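Local coordinates for putative uncharacterized protein (Ustilago maydis, PDB 4GNX) that binds single-stranded DNA, probably as the large, OB-fold-bearing subunit of the heterotrimeric replication protein A, at residues N125-V130 against Q134-I139; N268-R273 against M401-A406; A366-G371 against A424-F429. All coordinates share one frame; numbering follows the deposited sequence.

In the fold
Three contacts sample two OB folds and their linker. Interaction 1 is the most buried: a short 3-10 turn and the residue after it lay aliphatic side chains on the start of strand 135-152, and its chemistry is almost wholly apolar. Interaction 2 joins the linker to the C-terminal OB fold, to which interaction 3 belongs entirely; the two share a sheet, strands 398-411 and 414-426 being neighbours, and Phe402 packs on Ala424. Interaction 2 is partly buried and faces the DNA, so its loop and strand carry polar and charged groups. Interaction 3, at an outer strand of that sheet, combines a small apolar patch with one hydrogen bond from a glutamine amide to a main-chain oxygen.

Interaction 1: residues N125-V130 against Q134-I139; sequences NELESV and QQCDVI. Unlike the reference sequence in segment 134-139: Gln135 (reference Thr).
Leu127 reaches across to Cys136 and Val138, two residues, two apart in sequence, whose side chains point to the same face of strand 135-152. Its CG stands anti to the carbonyl carbon (chi1 -69°), a rotation that carries the branched end nearer the strand, and CD2 does the touching: it lies 3.8 Å from SG of Cys136 and 3.9 Å from CG2 of Val138, the Leu127 and Val138 side chains crossing at about a right angle. A branched leucine suits this place because a single methyl can bridge both strand residues. Arg212 NE donates a hydrogen bond to Leu127 O. Ser129 stays outside the contact and folds back on its own turn, its OG bonding Glu126 O at 2.6 Å in the carbonyl plane; the same oxygen accepts Ser129 N, so two donors grip it and tie the turn together. Val130 then brings CG1 to 4.5 Å from CB of Gln134, a looser touch at the more exposed end, while its side chain also packs on Val206 of the neighbouring strand 198-207. In this OB fold the lead-in loop thus lies against the first strand of the barrel. With only methyl, methylene and sulfur surfaces meeting, the contact depends on shape and exclusion of water, while directional bonds are spent within the turn and on neighbouring strands.

Interaction 2: residues N268-R273 against M401-A406; sequences NMAERR and MFNCRA. With nucleotides of chain G.
Met401 and Arg272 meet where the linker entering the C-terminal OB fold runs beside strand 398-411, one of the strands of its antiparallel sheet. The methionine chain bends at both chi2 and chi3, bringing SD to 4.1 Å from Arg272 NH1; the two side chains cross at about a right angle, and the sulfur approaches the guanidinium obliquely. A long, flexible thioether suits a place beside another long chain. The stronger polar partner of Arg272 lies elsewhere: its NH2 makes a salt bridge with Glu435 on helix 429-441.

Two residues on, Asn403 turns its side-chain amide towards Ala270, whose methyl points at the strand. CG of Asn403 is anti to the backbone N (chi1 -168°), which carries the amide across to the loop, and the small alanine lets the linker come close. The backbone of Asn403 also bonds to Ser422 on strand 414-426.

Further along, Arg405 extends towards the bound DNA, with NH1 3.4 Å from OP1 of DT11 of chain G, a cationic group suited to a phosphate. On the linker, Met269 is the centre of an inverse gamma turn, and its CB lies 3.2 Å from O2 of DT9 of chain G. The preceding residue meets a base with its main chain: N3 of DT8 of chain G donates to Asn268 O at 3.2 Å, with a nearly straight N-H...O angle of 173°.

Interaction 3: residues A366-G371 against A424-F429; sequences ATQLIG and AAPVDF
Gln368 brings the NE2 end of its amide up to the carbonyl oxygen of Ala424, joining helix 363-370 to strand 414-426 of the C-terminal OB fold. Its CG sits between the backbone N and the carbonyl carbon (chi1 53°), and this, with the chain extended beyond CG, carries the amide across to the strand. NE2 donates to Ala424 O at 2.6 Å; the donor lies in the carbonyl plane, yet the oxygen is tilted from the glutamine's own amide plane and the N-H...O angle is only 136°, so the bond is bent. OE1 comes near Pro426 CD at 4.4 Å. A glutamine fits here: it is long enough to reach the sheet from an exposed helical position and carries a donor for a main-chain oxygen.

One residue on, Leu369 supplies the apolar half, its CD1 3.9 Å from Ala424 CB. The alanine methyl points at the helix, and its small size suits a place where the short helix and strand axes approach to 9.2 Å at an angle of 28°. Tyr400 and Phe402 of strand 398-411 adjoin Leu369 and Ala424 respectively, extending the buried side, and Asp365 accepts from Ala424 N. Both main-chain polar atoms of Ala424 are therefore engaged by side chains of one helix, which implies that this outer strand is joined to the helix by directional polar bonds as well as by apolar packing.

Interaction 1: residues N125-V130 against Q134-I139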
loop_
_atom_site.group_PDB
_atom_site.type_symbol
_atom_site.label_atom_id
_atom_site.label_comp_id
_atom_site.label_asym_id
_atom_site.label_seq_id
_atom_site.Cartn_x
_atom_site.Cartn_y
_atom_site.Cartn_z
ATOM N N ASN C 125 18.300 -17.896 -11.463
ATOM C CA ASN C 125 17.146 -18.631 -11.992
ATOM C C ASN C 125 15.960 -18.754 -11.019
ATOM O O ASN C 125 14.840 -19.046 -11.434
ATOM C CB ASN C 125 17.559 -20.005 -12.557
ATOM C CG ASN C 125 18.590 -20.716 -11.699
ATOM O OD1 ASN C 125 19.673 -20.189 -11.435
ATOM N ND2 ASN C 125 18.260 -21.925 -11.270
ATOM N N GLU C 126 16.202 -18.507 -9.734
ATOM C CA GLU C 126 15.169 -18.667 -8.703
ATOM C C GLU C 126 14.402 -17.366 -8.419
ATOM O O GLU C 126 13.337 -17.383 -7.792
ATOM C CB GLU C 126 15.791 -19.219 -7.416
ATOM C CG GLU C 126 16.832 -20.309 -7.657
ATOM C CD GLU C 126 17.155 -21.144 -6.423
ATOM O OE1 GLU C 126 17.523 -20.554 -5.374
ATOM O OE2 GLU C 126 17.059 -22.396 -6.513
ATOM N N LEU C 127 14.945 -16.251 -8.907
ATOM C CA LEU C 127 14.409 -14.913 -8.651
ATOM C C LEU C 127 12.962 -14.756 -9.044
ATOM O O LEU C 127 12.243 -13.959 -8.453
ATOM C CB LEU C 127 15.218 -13.857 -9.400
ATOM C CG LEU C 127 16.649 -13.582 -8.937
ATOM C CD1 LEU C 127 17.418 -12.852 -10.026
ATOM C CD2 LEU C 127 16.681 -12.793 -7.635
ATOM N N GLU C 128 12.537 -15.502 -10.054
ATOM C CA GLU C 128 11.169 -15.389 -10.525
ATOM C C GLU C 128 10.168 -15.877 -9.478
ATOM O O GLU C 128 8.975 -15.613 -9.592
ATOM C CB GLU C 128 10.983 -16.080 -11.881
ATOM C CG GLU C 128 11.659 -17.441 -12.020
ATOM C CD GLU C 128 11.528 -18.031 -13.424
ATOM O OE1 GLU C 128 11.641 -17.276 -14.418
ATOM O OE2 GLU C 128 11.322 -19.259 -13.537
ATOM N N SER C 129 10.669 -16.557 -8.448
ATOM C CA SER C 129 9.834 -16.999 -7.322
ATOM C C SER C 129 9.744 -15.965 -6.178
ATOM O O SER C 129 8.828 -16.017 -5.360
ATOM C CB SER C 129 10.311 -18.358 -6.791
ATOM O OG SER C 129 11.571 -18.236 -6.150
ATOM N N VAL C 130 10.704 -15.044 -6.127
ATOM C CA VAL C 130 10.676 -13.896 -5.208
ATOM C C VAL C 130 9.710 -12.848 -5.754
ATOM O O VAL C 130 9.719 -12.556 -6.954
ATOM C CB VAL C 130 12.069 -13.225 -5.091
ATOM C CG1 VAL C 130 12.016 -12.013 -4.161
ATOM C CG2 VAL C 130 13.126 -14.223 -4.639
ATOM N N GLN C 134 10.812 -6.512 -2.920
ATOM C CA GLN C 134 11.309 -7.216 -1.747
ATOM C C GLN C 134 12.830 -7.353 -1.694
ATOM O O GLN C 134 13.506 -7.386 -2.735
ATOM C CB GLN C 134 10.652 -8.582 -1.619
ATOM C CG GLN C 134 9.340 -8.543 -0.862
ATOM C CD GLN C 134 9.110 -9.794 -0.043
ATOM O OE1 GLN C 134 9.230 -10.914 -0.543
ATOM N NE2 GLN C 134 8.779 -9.611 1.230
ATOM N N GLN C 135 13.345 -7.421 -0.461
ATOM C CA GLN C 135 14.775 -7.564 -0.169
ATOM C C GLN C 135 15.222 -8.965 -0.510
ATOM O O GLN C 135 14.497 -9.924 -0.250
ATOM C CB GLN C 135 15.058 -7.329 1.320
ATOM C CG GLN C 135 14.183 -6.286 1.995
ATOM C CD GLN C 135 14.433 -4.884 1.469
ATOM O OE1 GLN C 135 14.805 -4.699 0.298
ATOM N NE2 GLN C 135 14.228 -3.881 2.332
ATOM N N CYS C 136 16.432 -9.074 -1.052
ATOM C CA CYS C 136 16.973 -10.348 -1.502
ATOM C C CYS C 136 18.499 -10.283 -1.612
ATOM O O CYS C 136 19.059 -9.200 -1.783
ATOM C CB CYS C 136 16.285 -10.742 -2.820
ATOM S SG CYS C 136 17.329 -11.269 -4.187
ATOM N N ASP C 137 19.163 -11.432 -1.481
ATOM C CA ASP C 137 20.617 -11.509 -1.628
ATOM C C ASP C 137 21.020 -12.250 -2.893
ATOM O O ASP C 137 20.498 -13.324 -3.167
ATOM C CB ASP C 137 21.234 -12.217 -0.428
ATOM C CG ASP C 137 21.218 -11.370 0.824
ATOM O OD1 ASP C 137 20.843 -10.180 0.740
ATOM O OD2 ASP C 137 21.582 -11.905 1.899
ATOM N N VAL C 138 21.963 -11.691 -3.648
ATOM C CA VAL C 138 22.391 -12.286 -4.921
ATOM C C VAL C 138 23.906 -12.242 -5.103
ATOM O O VAL C 138 24.529 -11.208 -4.875
ATOM C CB VAL C 138 21.716 -11.591 -6.135
ATOM C CG1 VAL C 138 22.465 -11.868 -7.430
ATOM C CG2 VAL C 138 20.261 -12.017 -6.269
ATOM N N ILE C 139 24.477 -13.377 -5.512
ATOM C CA ILE C 139 25.865 -13.448 -5.988
ATOM C C ILE C 139 25.949 -13.948 -7.446
ATOM O O ILE C 139 25.102 -14.727 -7.900
ATOM C CB ILE C 139 26.751 -14.310 -5.055
ATOM C CG1 ILE C 139 28.241 -14.063 -5.341
ATOM C CG2 ILE C 139 26.350 -15.783 -5.127
ATOM C CD1 ILE C 139 29.178 -14.609 -4.288
#

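Interaction 2: residues N268-R273 against M401-A406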
loop_
_atom_site.group_PDB
_atom_site.type_symbol
_atom_site.label_atom_id
_atom_site.label_comp_id
_atom_site.label_asym_id
_atom_site.label_seq_id
_atom_site.Cartn_x
_atom_site.Cartn_y
_atom_site.Cartn_z
ATOM N N ASN C 268 9.410 -1.285 -11.479
ATOM C CA ASN C 268 8.141 -1.950 -11.732
ATOM C C ASN C 268 7.423 -1.257 -12.875
ATOM O O ASN C 268 7.209 -0.048 -12.844
ATOM C CB ASN C 268 7.274 -2.017 -10.471
ATOM C CG ASN C 268 7.630 -3.190 -9.578
ATOM O OD1 ASN C 268 8.533 -3.968 -9.879
ATOM N ND2 ASN C 268 6.912 -3.327 -8.470
ATOM N N MET C 269 7.146 -2.044 -13.911
ATOM C CA MET C 269 6.391 -1.652 -15.112
ATOM C C MET C 269 4.975 -1.225 -14.760
ATOM O O MET C 269 4.018 -1.941 -15.048
ATOM C CB MET C 269 6.287 -2.847 -16.065
ATOM C CG MET C 269 7.591 -3.319 -16.675
ATOM S SD MET C 269 7.354 -4.862 -17.576
ATOM C CE MET C 269 8.584 -4.725 -18.883
ATOM N N ALA C 270 4.840 -0.056 -14.149
ATOM C CA ALA C 270 3.576 0.391 -13.573
ATOM C C ALA C 270 3.655 0.418 -12.046
ATOM O O ALA C 270 2.906 -0.287 -11.369
ATOM C CB ALA C 270 2.402 -0.466 -14.047
ATOM N N GLU C 271 4.562 1.240 -11.519
ATOM C CA GLU C 271 4.655 1.497 -10.080
ATOM C C GLU C 271 3.311 1.990 -9.517
ATOM O O GLU C 271 2.558 2.683 -10.229
ATOM C CB GLU C 271 5.739 2.542 -9.815
ATOM C CG GLU C 271 7.158 2.076 -10.107
ATOM C CD GLU C 271 7.714 1.181 -9.012
ATOM O OE1 GLU C 271 7.029 1.015 -7.954
ATOM O OE2 GLU C 271 8.838 0.646 -9.212
ATOM N N ARG C 272 2.996 1.624 -8.264
ATOM C CA ARG C 272 1.778 2.145 -7.640
ATOM C C ARG C 272 1.891 3.653 -7.423
ATOM O O ARG C 272 2.948 4.159 -7.054
ATOM C CB ARG C 272 1.415 1.439 -6.331
ATOM C CG ARG C 272 -0.087 1.140 -6.251
ATOM C CD ARG C 272 -0.744 1.421 -4.897
ATOM N NE ARG C 272 -0.583 0.398 -3.849
ATOM C CZ ARG C 272 -0.213 -0.874 -4.030
ATOM N NH1 ARG C 272 0.044 -1.374 -5.236
ATOM N NH2 ARG C 272 -0.094 -1.675 -2.978
ATOM N N ARG C 273 0.802 4.365 -7.682
ATOM C CA ARG C 273 0.774 5.818 -7.583
ATOM C C ARG C 273 -0.537 6.272 -6.960
ATOM O O ARG C 273 -1.500 5.527 -6.923
ATOM C CB ARG C 273 0.933 6.443 -8.978
ATOM C CG ARG C 273 2.314 6.287 -9.592
ATOM C CD ARG C 273 3.185 7.478 -9.254
ATOM N NE ARG C 273 4.620 7.221 -9.401
ATOM C CZ ARG C 273 5.480 7.161 -8.384
ATOM N NH1 ARG C 273 5.044 7.337 -7.138
ATOM N NH2 ARG C 273 6.774 6.934 -8.612
ATOM N N MET C 401 -7.935 -2.207 -7.688
ATOM C CA MET C 401 -6.612 -1.933 -8.210
ATOM C C MET C 401 -6.754 -1.752 -9.702
ATOM O O MET C 401 -7.276 -2.625 -10.388
ATOM C CB MET C 401 -5.633 -3.056 -7.903
ATOM C CG MET C 401 -4.781 -2.823 -6.653
ATOM S SD MET C 401 -3.785 -1.304 -6.654
ATOM C CE MET C 401 -3.173 -1.310 -8.342
ATOM N N PHE C 402 -6.314 -0.608 -10.201
ATOM C CA PHE C 402 -6.400 -0.312 -11.622
ATOM C C PHE C 402 -5.025 -0.267 -12.260
ATOM O O PHE C 402 -4.137 0.454 -11.820
ATOM C CB PHE C 402 -7.061 1.052 -11.844
ATOM C CG PHE C 402 -8.512 1.101 -11.510
ATOM C CD1 PHE C 402 -8.949 1.822 -10.408
ATOM C CD2 PHE C 402 -9.447 0.466 -12.316
ATOM C CE1 PHE C 402 -10.293 1.888 -10.089
ATOM C CE2 PHE C 402 -10.794 0.526 -12.011
ATOM C CZ PHE C 402 -11.221 1.242 -10.896
ATOM N N ASN C 403 -4.860 -1.029 -13.318
ATOM C CA ASN C 403 -3.640 -0.981 -14.083
ATOM C C ASN C 403 -3.895 -0.152 -15.329
ATOM O O ASN C 403 -4.790 -0.451 -16.122
ATOM C CB ASN C 403 -3.183 -2.394 -14.447
ATOM C CG ASN C 403 -1.778 -2.413 -14.990
ATOM O OD1 ASN C 403 -0.942 -1.621 -14.561
ATOM N ND2 ASN C 403 -1.507 -3.301 -15.948
ATOM N N CYS C 404 -3.113 0.901 -15.500
ATOM C CA CYS C 404 -3.401 1.864 -16.548
ATOM C C CYS C 404 -2.219 2.258 -17.393
ATOM O O CYS C 404 -1.065 2.200 -16.959
ATOM C CB CYS C 404 -3.964 3.153 -15.959
ATOM S SG CYS C 404 -5.240 2.932 -14.720
ATOM N N ARG C 405 -2.546 2.685 -18.607
ATOM C CA ARG C 405 -1.637 3.423 -19.460
ATOM C C ARG C 405 -2.165 4.856 -19.573
ATOM O O ARG C 405 -3.366 5.106 -19.411
ATOM C CB ARG C 405 -1.527 2.757 -20.837
ATOM C CG ARG C 405 -2.792 2.020 -21.282
ATOM C CD ARG C 405 -2.607 1.289 -22.605
ATOM N NE ARG C 405 -2.494 2.224 -23.723
ATOM C CZ ARG C 405 -2.019 1.919 -24.931
ATOM N NH1 ARG C 405 -1.593 0.689 -25.211
ATOM N NH2 ARG C 405 -1.961 2.855 -25.873
ATOM N N ALA C 406 -1.260 5.795 -19.828
ATOM C CA ALA C 406 -1.627 7.190 -20.086
ATOM C C ALA C 406 -0.904 7.655 -21.332
ATOM O O ALA C 406 0.316 7.549 -21.415
ATOM C CB ALA C 406 -1.260 8.073 -18.902
ATOM P P DT G 8 13.317 6.400 -17.294
ATOM O OP1 DT G 8 14.339 6.867 -18.266
ATOM O OP2 DT G 8 12.165 7.286 -16.962
ATOM O "O5'" DT G 8 12.765 4.984 -17.769
ATOM C "C5'" DT G 8 13.571 4.110 -18.575
ATOM C "C4'" DT G 8 12.803 2.848 -18.889
ATOM O "O4'" DT G 8 12.535 2.133 -17.661
ATOM C "C3'" DT G 8 11.426 3.085 -19.498
ATOM O "O3'" DT G 8 11.473 3.428 -20.893
ATOM C "C2'" DT G 8 10.695 1.810 -19.125
ATOM C "C1'" DT G 8 11.233 1.543 -17.721
ATOM N N1 DT G 8 10.414 2.105 -16.614
ATOM C C2 DT G 8 9.749 1.227 -15.784
ATOM O O2 DT G 8 9.802 0.016 -15.913
ATOM N N3 DT G 8 9.017 1.824 -14.789
ATOM C C4 DT G 8 8.880 3.177 -14.549
ATOM O O4 DT G 8 8.186 3.564 -13.613
ATOM C C5 DT G 8 9.599 4.040 -15.461
ATOM C C7 DT G 8 9.507 5.522 -15.280
ATOM C C6 DT G 8 10.320 3.468 -16.433
ATOM P P DT G 9 11.660 2.413 -22.116
ATOM O OP1 DT G 9 12.745 1.459 -21.759
ATOM O OP2 DT G 9 11.796 3.267 -23.323
ATOM O "O5'" DT G 9 10.286 1.612 -22.242
ATOM C "C5'" DT G 9 10.141 0.512 -23.164
ATOM C "C4'" DT G 9 9.151 -0.492 -22.620
ATOM O "O4'" DT G 9 8.886 -0.190 -21.227
ATOM C "C3'" DT G 9 7.785 -0.506 -23.318
ATOM O "O3'" DT G 9 7.285 -1.849 -23.439
ATOM C "C2'" DT G 9 6.901 0.278 -22.362
ATOM C "C1'" DT G 9 7.484 -0.140 -21.026
ATOM N N1 DT G 9 7.212 0.748 -19.878
ATOM C C2 DT G 9 6.612 0.182 -18.778
ATOM O O2 DT G 9 6.299 -0.997 -18.723
ATOM N N3 DT G 9 6.382 1.051 -17.739
ATOM C C4 DT G 9 6.686 2.398 -17.695
ATOM O O4 DT G 9 6.420 3.053 -16.690
ATOM C C5 DT G 9 7.312 2.928 -18.886
ATOM C C7 DT G 9 7.677 4.379 -18.932
ATOM C C6 DT G 9 7.540 2.087 -19.905
ATOM P P DT G 11 -1.184 -3.558 -25.613
ATOM O OP1 DT G 11 -2.245 -2.605 -25.194
ATOM O OP2 DT G 11 -1.115 -4.891 -24.963
ATOM O "O5'" DT G 11 -1.279 -3.799 -27.189
ATOM C "C5'" DT G 11 -2.149 -3.023 -28.051
ATOM C "C4'" DT G 11 -3.580 -3.513 -27.979
ATOM O "O4'" DT G 11 -4.443 -2.395 -27.681
ATOM C "C3'" DT G 11 -4.151 -4.093 -29.271
ATOM O "O3'" DT G 11 -5.232 -5.008 -29.010
ATOM C "C2'" DT G 11 -4.623 -2.854 -30.010
ATOM C "C1'" DT G 11 -5.034 -1.904 -28.883
ATOM N N1 DT G 11 -4.595 -0.514 -29.052
ATOM C C2 DT G 11 -5.076 0.423 -28.166
ATOM O O2 DT G 11 -5.861 0.155 -27.271
ATOM N N3 DT G 11 -4.603 1.696 -28.371
ATOM C C4 DT G 11 -3.714 2.111 -29.344
ATOM O O4 DT G 11 -3.381 3.292 -29.403
ATOM C C5 DT G 11 -3.244 1.072 -30.233
ATOM C C7 DT G 11 -2.277 1.426 -31.318
ATOM C C6 DT G 11 -3.696 -0.173 -30.040
#

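Interaction 3: residues A366-G371 against A424-F429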
loop_
_atom_site.group_PDB
_atom_site.type_symbol
_atom_site.label_atom_id
_atom_site.label_comp_id
_atom_site.label_asym_id
_atom_site.label_seq_id
_atom_site.Cartn_x
_atom_site.Cartn_y
_atom_site.Cartn_z
ATOM N N ALA C 366 -14.696 -3.431 -18.400
ATOM C CA ALA C 366 -15.938 -2.763 -18.053
ATOM C C ALA C 366 -17.036 -3.736 -17.640
ATOM O O ALA C 366 -17.942 -3.362 -16.892
ATOM C CB ALA C 366 -16.399 -1.857 -19.182
ATOM N N THR C 367 -16.936 -4.986 -18.102
ATOM C CA THR C 367 -17.934 -6.007 -17.769
ATOM C C THR C 367 -17.934 -6.360 -16.289
ATOM O O THR C 367 -18.992 -6.446 -15.672
ATOM C CB THR C 367 -17.791 -7.284 -18.620
ATOM O OG1 THR C 367 -18.042 -6.971 -19.992
ATOM C CG2 THR C 367 -18.793 -8.334 -18.185
ATOM N N GLN C 368 -16.751 -6.556 -15.722
ATOM C CA GLN C 368 -16.649 -6.814 -14.294
ATOM C C GLN C 368 -16.957 -5.568 -13.481
ATOM O O GLN C 368 -17.394 -5.654 -12.338
ATOM C CB GLN C 368 -15.274 -7.356 -13.923
ATOM C CG GLN C 368 -14.124 -6.496 -14.415
ATOM C CD GLN C 368 -12.856 -6.698 -13.608
ATOM O OE1 GLN C 368 -12.895 -6.831 -12.372
ATOM N NE2 GLN C 368 -11.713 -6.715 -14.302
ATOM N N LEU C 369 -16.739 -4.404 -14.063
ATOM C CA LEU C 369 -17.083 -3.200 -13.349
ATOM C C LEU C 369 -18.589 -3.028 -13.202
ATOM O O LEU C 369 -19.042 -2.286 -12.345
ATOM C CB LEU C 369 -16.431 -1.980 -13.990
ATOM C CG LEU C 369 -15.240 -1.477 -13.166
ATOM C CD1 LEU C 369 -14.068 -2.454 -13.132
ATOM C CD2 LEU C 369 -14.765 -0.135 -13.675
ATOM N N ILE C 370 -19.358 -3.742 -14.019
ATOM C CA ILE C 370 -20.820 -3.635 -14.007
ATOM C C ILE C 370 -21.481 -4.986 -13.694
ATOM O O ILE C 370 -22.638 -5.043 -13.279
ATOM C CB ILE C 370 -21.337 -3.017 -15.333
ATOM C CG1 ILE C 370 -20.792 -1.592 -15.470
ATOM C CG2 ILE C 370 -22.863 -2.990 -15.392
ATOM C CD1 ILE C 370 -20.616 -1.134 -16.893
ATOM N N GLY C 371 -20.724 -6.068 -13.863
ATOM C CA GLY C 371 -21.177 -7.412 -13.499
ATOM C C GLY C 371 -22.118 -7.929 -14.558
ATOM O O GLY C 371 -23.021 -8.714 -14.266
ATOM N N ALA C 424 -8.408 -4.220 -14.313
ATOM C CA ALA C 424 -8.936 -3.808 -13.017
ATOM C C ALA C 424 -9.177 -5.044 -12.152
ATOM O O ALA C 424 -9.900 -5.949 -12.534
ATOM C CB ALA C 424 -10.213 -3.011 -13.185
ATOM N N ALA C 425 -8.529 -5.106 -11.004
ATOM C CA ALA C 425 -8.751 -6.211 -10.081
ATOM C C ALA C 425 -9.418 -5.665 -8.835
ATOM O O ALA C 425 -9.118 -4.547 -8.421
ATOM C CB ALA C 425 -7.441 -6.890 -9.737
ATOM N N PRO C 426 -10.346 -6.437 -8.246
ATOM C CA PRO C 426 -10.989 -5.991 -7.000
ATOM C C PRO C 426 -9.976 -6.049 -5.858
ATOM O O PRO C 426 -9.168 -6.965 -5.805
ATOM C CB PRO C 426 -12.098 -7.019 -6.802
ATOM C CG PRO C 426 -11.565 -8.253 -7.461
ATOM C CD PRO C 426 -10.793 -7.782 -8.655
ATOM N N VAL C 427 -9.997 -5.065 -4.975
ATOM C CA VAL C 427 -9.030 -5.012 -3.875
ATOM C C VAL C 427 -9.035 -6.251 -2.971
ATOM O O VAL C 427 -10.098 -6.732 -2.553
ATOM C CB VAL C 427 -9.257 -3.762 -3.001
ATOM C CG1 VAL C 427 -8.353 -3.794 -1.767
ATOM C CG2 VAL C 427 -9.057 -2.477 -3.818
ATOM N N ASP C 428 -7.840 -6.768 -2.687
ATOM C CA ASP C 428 -7.658 -7.814 -1.677
ATOM C C ASP C 428 -7.431 -7.195 -0.276
ATOM O O ASP C 428 -6.305 -6.850 0.119
ATOM C CB ASP C 428 -6.511 -8.733 -2.068
ATOM C CG ASP C 428 -6.231 -9.799 -1.024
ATOM O OD1 ASP C 428 -6.544 -9.599 0.173
ATOM O OD2 ASP C 428 -5.678 -10.852 -1.400
ATOM N N PHE C 429 -8.517 -7.081 0.476
ATOM C CA PHE C 429 -8.510 -6.288 1.698
ATOM C C PHE C 429 -7.474 -6.708 2.707
ATOM O O PHE C 429 -6.782 -5.856 3.250
ATOM C CB PHE C 429 -9.906 -6.217 2.319
ATOM C CG PHE C 429 -10.837 -5.328 1.553
ATOM C CD1 PHE C 429 -12.009 -5.831 1.002
ATOM C CD2 PHE C 429 -10.508 -3.988 1.347
ATOM C CE1 PHE C 429 -12.856 -5.004 0.293
ATOM C CE2 PHE C 429 -11.339 -3.157 0.621
ATOM C CZ PHE C 429 -12.515 -3.668 0.093
#